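Local coordinates for protein ceramide very long chain fatty acid hydroxylase SCS7 (Saccharomyces cerevisiae, PDB 4ZR1) that hydroxylates the very long chain fatty acid of ceramides, probably at C-2, using oxygen and electrons from cytochrome b5, at residues Pro181-Leu187 with His232-His237. Coordinates in Å, arbitrary orientation, origin at the centre of the assembly. Residues are numbered along the deposited sequence.
Sequences PMDKYRL and HFFLHH. With ZN (zinc ion), chain C; BOG (octyl beta-D-glucopyranoside), chain E; BOG (octyl beta-D-glucopyranoside), chain H; BOG (octyl beta-D-glucopyranoside), chain G.
The loop Pro181-Leu187, between helices 164-179 and 191-208, lies against the presumed cytoplasmic end of helix 211-236. The CA atoms of Met182 and His236 are 6.8 Å apart, those of Leu187 and Phe233 6.4 Å. Pro181 O sits over one face of the His236 ring, 3.8 Å from His236 ND1. With chi1 and chi2 both m and chi3 at 136°, Met182 CE comes to 3.3 Å from His236 ND1, at the ring edge. Met182 SD lies obliquely to the His237 ring, 4.1 Å from the centroid. Met182 O accepts a weak hydrogen bond from His237 NE2 (3.4 Å). Asp183 points away and opens a type I turn to Arg186, closed by Arg186 N to Asp183 O (2.9 Å). Asp183 OD1 accepts from Tyr185 N (3.0 Å), an Asx turn, and Asp183 OD2 forms a salt bridge with Arg186 NH1 (2.8 Å). His232 (chi1 t) and His236 (chi1 m), one helical turn apart, hold a zinc through NE2 at 2.3 and 2.1 Å; His177, His251 and His255 complete this half of the probable dimetal centre. Lys184 CB covers the His237 face (CH-pi, 4.1 Å to the centroid), while Lys184 O meets Phe233 CE1 edge-on at 3.3 Å. Leu187, chi1 t, points toward the helix. Leu187 CD2 lies over one His232 ring face (CH-pi, 3.7 Å to the centroid), and Leu187 CD1 is 3.4 Å from His236 CD2.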
ATOM      1  N   PRO A 181       8.119   5.112  -2.336  1.00 78.90           N
ATOM      2  CA  PRO A 181       8.161   4.320  -1.097  1.00 75.34           C
ATOM      3  C   PRO A 181       8.468   5.131   0.168  1.00 76.78           C
ATOM      4  O   PRO A 181       7.844   4.925   1.213  1.00 79.48           O
ATOM      5  CB  PRO A 181       9.294   3.327  -1.362  1.00 77.12           C
ATOM      6  CG  PRO A 181       9.451   3.288  -2.827  1.00 79.48           C
ATOM      7  CD  PRO A 181       9.113   4.641  -3.316  1.00 76.74           C
ATOM      8  N   MET A 182       9.422   6.051   0.069  1.00 76.49           N
ATOM      9  CA  MET A 182       9.853   6.831   1.222  1.00 66.70           C
ATOM     10  C   MET A 182       9.171   8.186   1.351  1.00 64.42           C
ATOM     11  O   MET A 182       9.656   9.039   2.086  1.00 76.28           O
ATOM     12  CB  MET A 182      11.366   7.037   1.182  1.00 70.44           C
ATOM     13  CG  MET A 182      12.121   5.779   1.511  1.00 73.59           C
ATOM     14  SD  MET A 182      11.616   5.161   3.129  1.00 88.84           S
ATOM     15  CE  MET A 182      11.469   3.414   2.730  1.00101.66           C
ATOM     16  N   ASP A 183       8.052   8.391   0.661  1.00 62.28           N
ATOM     17  CA  ASP A 183       7.240   9.592   0.908  1.00 64.25           C
ATOM     18  C   ASP A 183       6.396   9.384   2.160  1.00 72.32           C
ATOM     19  O   ASP A 183       5.319   8.777   2.094  1.00 71.72           O
ATOM     20  CB  ASP A 183       6.336   9.918  -0.288  1.00 61.42           C
ATOM     21  CG  ASP A 183       5.525  11.206  -0.085  1.00 73.56           C
ATOM     22  OD1 ASP A 183       5.402  11.685   1.062  1.00 77.75           O
ATOM     23  OD2 ASP A 183       5.002  11.748  -1.076  1.00 77.80           O
ATOM     24  N   LYS A 184       6.857   9.931   3.283  1.00 72.37           N
ATOM     25  CA  LYS A 184       6.241   9.648   4.579  1.00 71.28           C
ATOM     26  C   LYS A 184       4.779  10.108   4.685  1.00 75.47           C
ATOM     27  O   LYS A 184       4.067   9.712   5.606  1.00 84.95           O
ATOM     28  CB  LYS A 184       7.074  10.266   5.708  1.00 72.20           C
ATOM     29  CG  LYS A 184       7.173  11.781   5.677  1.00 84.38           C
ATOM     30  CD  LYS A 184       8.125  12.300   6.758  1.00 95.60           C
ATOM     31  CE  LYS A 184       8.296  13.817   6.674  1.00101.13           C
ATOM     32  NZ  LYS A 184       9.234  14.355   7.698  1.00112.86           N
ATOM     33  N   TYR A 185       4.307  10.904   3.733  1.00 68.26           N
ATOM     34  CA  TYR A 185       2.914  11.332   3.796  1.00 68.11           C
ATOM     35  C   TYR A 185       2.035  10.687   2.737  1.00 66.86           C
ATOM     36  O   TYR A 185       0.867  11.033   2.622  1.00 62.39           O
ATOM     37  CB  TYR A 185       2.809  12.846   3.686  1.00 75.63           C
ATOM     38  CG  TYR A 185       3.382  13.585   4.877  1.00 82.20           C
ATOM     39  CD1 TYR A 185       2.644  13.759   6.039  1.00 76.36           C
ATOM     40  CD2 TYR A 185       4.649  14.131   4.825  1.00 89.52           C
ATOM     41  CE1 TYR A 185       3.164  14.445   7.114  1.00 85.55           C
ATOM     42  CE2 TYR A 185       5.174  14.815   5.893  1.00 95.73           C
ATOM     43  CZ  TYR A 185       4.434  14.974   7.033  1.00 95.32           C
ATOM     44  OH  TYR A 185       4.984  15.662   8.092  1.00103.34           O
ATOM     45  N   ARG A 186       2.578   9.737   1.985  1.00 63.35           N
ATOM     46  CA  ARG A 186       1.786   9.018   0.996  1.00 58.45           C
ATOM     47  C   ARG A 186       1.901   7.516   1.172  1.00 69.78           C
ATOM     48  O   ARG A 186       1.928   6.771   0.194  1.00 73.85           O
ATOM     49  CB  ARG A 186       2.214   9.395  -0.426  1.00 68.40           C
ATOM     50  CG  ARG A 186       1.476  10.587  -1.004  1.00 68.51           C
ATOM     51  CD  ARG A 186       1.920  11.874  -0.351  1.00 68.61           C
ATOM     52  NE  ARG A 186       1.308  13.023  -1.003  1.00 77.95           N
ATOM     53  CZ  ARG A 186       1.897  13.750  -1.948  1.00 74.01           C
ATOM     54  NH1 ARG A 186       3.136  13.466  -2.352  1.00 58.80           N
ATOM     55  NH2 ARG A 186       1.245  14.770  -2.487  1.00 60.25           N
ATOM     56  N   LEU A 187       1.979   7.071   2.419  1.00 69.67           N
ATOM     57  CA  LEU A 187       2.067   5.652   2.706  1.00 62.87           C
ATOM     58  C   LEU A 187       0.737   5.155   3.266  1.00 70.11           C
ATOM     59  O   LEU A 187       0.072   4.324   2.646  1.00 67.48           O
ATOM     60  CB  LEU A 187       3.228   5.371   3.668  1.00 58.27           C
ATOM     61  CG  LEU A 187       3.635   3.923   3.944  1.00 65.05           C
ATOM     62  CD1 LEU A 187       5.063   3.839   4.473  1.00 68.15           C
ATOM     63  CD2 LEU A 187       2.685   3.294   4.947  1.00 63.59           C
ATOM     64  N   HIS A 232       2.760  -1.138   8.390  1.00 79.78           N
ATOM     65  CA  HIS A 232       3.228  -0.784   7.054  1.00 72.01           C
ATOM     66  C   HIS A 232       4.104   0.460   7.067  1.00 66.30           C
ATOM     67  O   HIS A 232       5.181   0.465   6.481  1.00 70.19           O
ATOM     68  CB  HIS A 232       2.053  -0.565   6.114  1.00 76.86           C
ATOM     69  CG  HIS A 232       2.463  -0.338   4.700  1.00 66.79           C
ATOM     70  ND1 HIS A 232       1.630   0.223   3.762  1.00 78.79           N
ATOM     71  CD2 HIS A 232       3.629  -0.605   4.062  1.00 73.83           C
ATOM     72  CE1 HIS A 232       2.265   0.300   2.604  1.00 78.80           C
ATOM     73  NE2 HIS A 232       3.480  -0.191   2.761  1.00 72.16           N
ATOM     74  N   PHE A 233       3.648   1.503   7.753  1.00 62.92           N
ATOM     75  CA  PHE A 233       4.441   2.714   7.900  1.00 60.51           C
ATOM     76  C   PHE A 233       5.823   2.438   8.490  1.00 66.52           C
ATOM     77  O   PHE A 233       6.842   2.837   7.919  1.00 76.73           O
ATOM     78  CB  PHE A 233       3.720   3.748   8.770  1.00 58.45           C
ATOM     79  CG  PHE A 233       4.393   5.090   8.777  1.00 69.26           C
ATOM     80  CD1 PHE A 233       4.146   6.010   7.760  1.00 63.20           C
ATOM     81  CD2 PHE A 233       5.306   5.424   9.773  1.00 76.65           C
ATOM     82  CE1 PHE A 233       4.779   7.246   7.752  1.00 60.34           C
ATOM     83  CE2 PHE A 233       5.948   6.672   9.773  1.00 73.95           C
ATOM     84  CZ  PHE A 233       5.686   7.576   8.764  1.00 67.08           C
ATOM     85  N   PHE A 234       5.869   1.748   9.623  1.00 67.42           N
ATOM     86  CA  PHE A 234       7.113   1.682  10.376  1.00 74.12           C
ATOM     87  C   PHE A 234       8.069   0.665   9.773  1.00 76.69           C
ATOM     88  O   PHE A 234       9.263   0.669  10.068  1.00 83.42           O
ATOM     89  CB  PHE A 234       6.825   1.406  11.856  1.00 77.74           C
ATOM     90  CG  PHE A 234       6.174   2.574  12.554  1.00 85.20           C
ATOM     91  CD1 PHE A 234       6.849   3.785  12.676  1.00 93.66           C
ATOM     92  CD2 PHE A 234       4.887   2.479  13.053  1.00 81.27           C
ATOM     93  CE1 PHE A 234       6.253   4.876  13.290  1.00 90.12           C
ATOM     94  CE2 PHE A 234       4.284   3.565  13.671  1.00 81.91           C
ATOM     95  CZ  PHE A 234       4.967   4.762  13.791  1.00 88.74           C
ATOM     96  N   LEU A 235       7.551  -0.166   8.879  1.00 74.06           N
ATOM     97  CA  LEU A 235       8.407  -1.013   8.067  1.00 70.19           C
ATOM     98  C   LEU A 235       9.298  -0.179   7.138  1.00 74.79           C
ATOM     99  O   LEU A 235      10.437  -0.548   6.871  1.00 80.39           O
ATOM    100  CB  LEU A 235       7.571  -1.989   7.246  1.00 67.13           C
ATOM    101  CG  LEU A 235       6.895  -3.143   7.975  1.00 69.14           C
ATOM    102  CD1 LEU A 235       6.315  -4.090   6.937  1.00 68.87           C
ATOM    103  CD2 LEU A 235       7.885  -3.869   8.879  1.00 66.43           C
ATOM    104  N   HIS A 236       8.777   0.941   6.645  1.00 72.18           N
ATOM    105  CA  HIS A 236       9.543   1.809   5.748  1.00 69.51           C
ATOM    106  C   HIS A 236      10.393   2.830   6.496  1.00 75.85           C
ATOM    107  O   HIS A 236      11.541   3.087   6.127  1.00 76.90           O
ATOM    108  CB  HIS A 236       8.611   2.567   4.792  1.00 65.86           C
ATOM    109  CG  HIS A 236       8.067   1.723   3.686  1.00 62.82           C
ATOM    110  ND1 HIS A 236       8.780   1.457   2.540  1.00 70.90           N
ATOM    111  CD2 HIS A 236       6.880   1.086   3.553  1.00 63.66           C
ATOM    112  CE1 HIS A 236       8.057   0.684   1.748  1.00 70.79           C
ATOM    113  NE2 HIS A 236       6.900   0.448   2.337  1.00 61.52           N
ATOM    114  N   HIS A 237       9.819   3.414   7.542  1.00 75.41           N
ATOM    115  CA  HIS A 237      10.401   4.595   8.157  1.00 82.67           C
ATOM    116  C   HIS A 237      10.927   4.398   9.580  1.00 90.89           C
ATOM    117  O   HIS A 237      10.822   5.295  10.418  1.00 88.71           O
ATOM    118  CB  HIS A 237       9.366   5.720   8.130  1.00 70.09           C
ATOM    119  CG  HIS A 237       9.043   6.196   6.749  1.00 71.05           C
ATOM    120  ND1 HIS A 237       7.819   5.991   6.153  1.00 77.39           N
ATOM    121  CD2 HIS A 237       9.804   6.845   5.833  1.00 83.99           C
ATOM    122  CE1 HIS A 237       7.830   6.510   4.938  1.00 91.75           C
ATOM    123  NE2 HIS A 237       9.023   7.034   4.720  1.00 91.78           N
TER
HETATM  124 ZN    ZN C 401       5.295  -0.483   1.375  1.00 81.14          ZN
HETATM  125  C1  BOG E 403      -2.538   6.007  -1.058  1.00 99.27           C
HETATM  126  O1  BOG E 403      -2.523   7.412  -0.926  1.00111.22           O
HETATM  127  C2  BOG E 403      -1.216   5.464  -0.569  1.00 92.87           C
HETATM  128  O2  BOG E 403      -0.226   5.884  -1.479  1.00 94.70           O
HETATM  129  C3  BOG E 403      -1.229   3.952  -0.584  1.00 86.38           C
HETATM  130  O3  BOG E 403      -0.108   3.396   0.064  1.00 71.65           O
HETATM  131  C4  BOG E 403      -2.485   3.403   0.022  1.00 90.54           C
HETATM  132  O4  BOG E 403      -2.515   2.025  -0.261  1.00102.93           O
HETATM  133  C5  BOG E 403      -3.677   4.071  -0.609  1.00 96.87           C
HETATM  134  O5  BOG E 403      -3.613   5.454  -0.333  1.00100.44           O
HETATM  135  C6  BOG E 403      -4.920   3.409  -0.034  1.00100.38           C
HETATM  136  O6  BOG E 403      -6.030   4.279   0.003  1.00100.96           O
HETATM  137  C1' BOG E 403      -2.990   8.120  -2.056  1.00103.99           C
HETATM  138  C2' BOG E 403      -2.918   9.616  -1.830  1.00 91.02           C
HETATM  139  C3' BOG E 403      -3.961  10.285  -2.704  1.00 90.45           C
HETATM  140  C4' BOG E 403      -4.932  11.119  -1.888  1.00 89.65           C
HETATM  141  C5' BOG E 403      -6.321  11.058  -2.499  1.00 82.50           C
HETATM  142  C6' BOG E 403      -7.166  12.191  -1.967  1.00 81.12           C
HETATM  143  C7' BOG E 403      -8.596  12.034  -2.430  1.00 88.41           C
HETATM  144  C8' BOG E 403      -8.711  12.490  -3.867  1.00 92.06           C
HETATM  145  C1  BOG H 406       7.320   8.163  16.928  1.00133.43           C
HETATM  146  O1  BOG H 406       7.110   7.134  17.868  1.00126.81           O
HETATM  147  C2  BOG H 406       8.027   9.344  17.563  1.00141.45           C
HETATM  148  O2  BOG H 406       7.265   9.838  18.643  1.00145.39           O
HETATM  149  C3  BOG H 406       8.189  10.443  16.534  1.00143.81           C
HETATM  150  O3  BOG H 406       9.019  11.462  17.041  1.00146.33           O
HETATM  151  C4  BOG H 406       8.795   9.883  15.264  1.00140.47           C
HETATM  152  O4  BOG H 406       8.748  10.871  14.258  1.00141.30           O
HETATM  153  C5  BOG H 406       8.043   8.639  14.831  1.00129.98           C
HETATM  154  O5  BOG H 406       8.089   7.676  15.857  1.00128.61           O
HETATM  155  C6  BOG H 406       8.667   8.055  13.580  1.00120.07           C
HETATM  156  O6  BOG H 406       7.931   8.458  12.449  1.00115.24           O
HETATM  157  C1' BOG H 406       6.577   5.953  17.311  1.00113.82           C
HETATM  158  C2' BOG H 406       5.274   5.586  17.991  1.00105.03           C
HETATM  159  C3' BOG H 406       4.785   4.257  17.448  1.00 96.24           C
HETATM  160  C4' BOG H 406       3.312   4.067  17.754  1.00 87.34           C
HETATM  161  C5' BOG H 406       2.684   3.264  16.633  1.00 86.45           C
HETATM  162  C6' BOG H 406       1.601   2.346  17.159  1.00 88.44           C
HETATM  163  C7' BOG H 406       0.252   3.037  17.098  1.00 95.44           C
HETATM  164  C8' BOG H 406      -0.842   2.005  17.283  1.00 99.45           C
HETATM  165  C1  BOG G 405       9.693   2.725  16.995  1.00148.48           C
HETATM  166  O1  BOG G 405       8.669   2.233  16.163  1.00136.50           O
HETATM  167  C2  BOG G 405      10.856   3.153  16.130  1.00154.34           C
HETATM  168  O2  BOG G 405      11.353   2.024  15.457  1.00156.60           O
HETATM  169  C3  BOG G 405      11.962   3.740  16.974  1.00158.43           C
HETATM  170  O3  BOG G 405      12.919   4.335  16.128  1.00158.19           O
HETATM  171  C4  BOG G 405      11.401   4.768  17.930  1.00160.25           C
HETATM  172  O4  BOG G 405      12.391   5.112  18.871  1.00161.57           O
HETATM  173  C5  BOG G 405      10.218   4.169  18.656  1.00156.81           C
HETATM  174  O5  BOG G 405       9.223   3.836  17.719  1.00152.94           O
HETATM  175  C6  BOG G 405       9.672   5.152  19.670  1.00155.46           C
HETATM  176  O6  BOG G 405       9.851   6.472  19.205  1.00154.59           O
HETATM  177  C1' BOG G 405       8.377   0.861  16.304  1.00125.23           C
HETATM  178  C2' BOG G 405       6.941   0.631  15.886  1.00120.36           C
HETATM  179  C3' BOG G 405       6.621  -0.847  15.862  1.00116.95           C
HETATM  180  C4' BOG G 405       5.145  -1.049  16.129  1.00114.96           C
HETATM  181  C5' BOG G 405       4.330  -0.579  14.946  1.00109.10           C
HETATM  182  C6' BOG G 405       3.315  -1.648  14.600  1.00106.76           C
HETATM  183  C7' BOG G 405       2.060  -1.476  15.428  1.00 96.29           C
HETATM  184  C8' BOG G 405       1.032  -2.477  14.955  1.00 88.34           C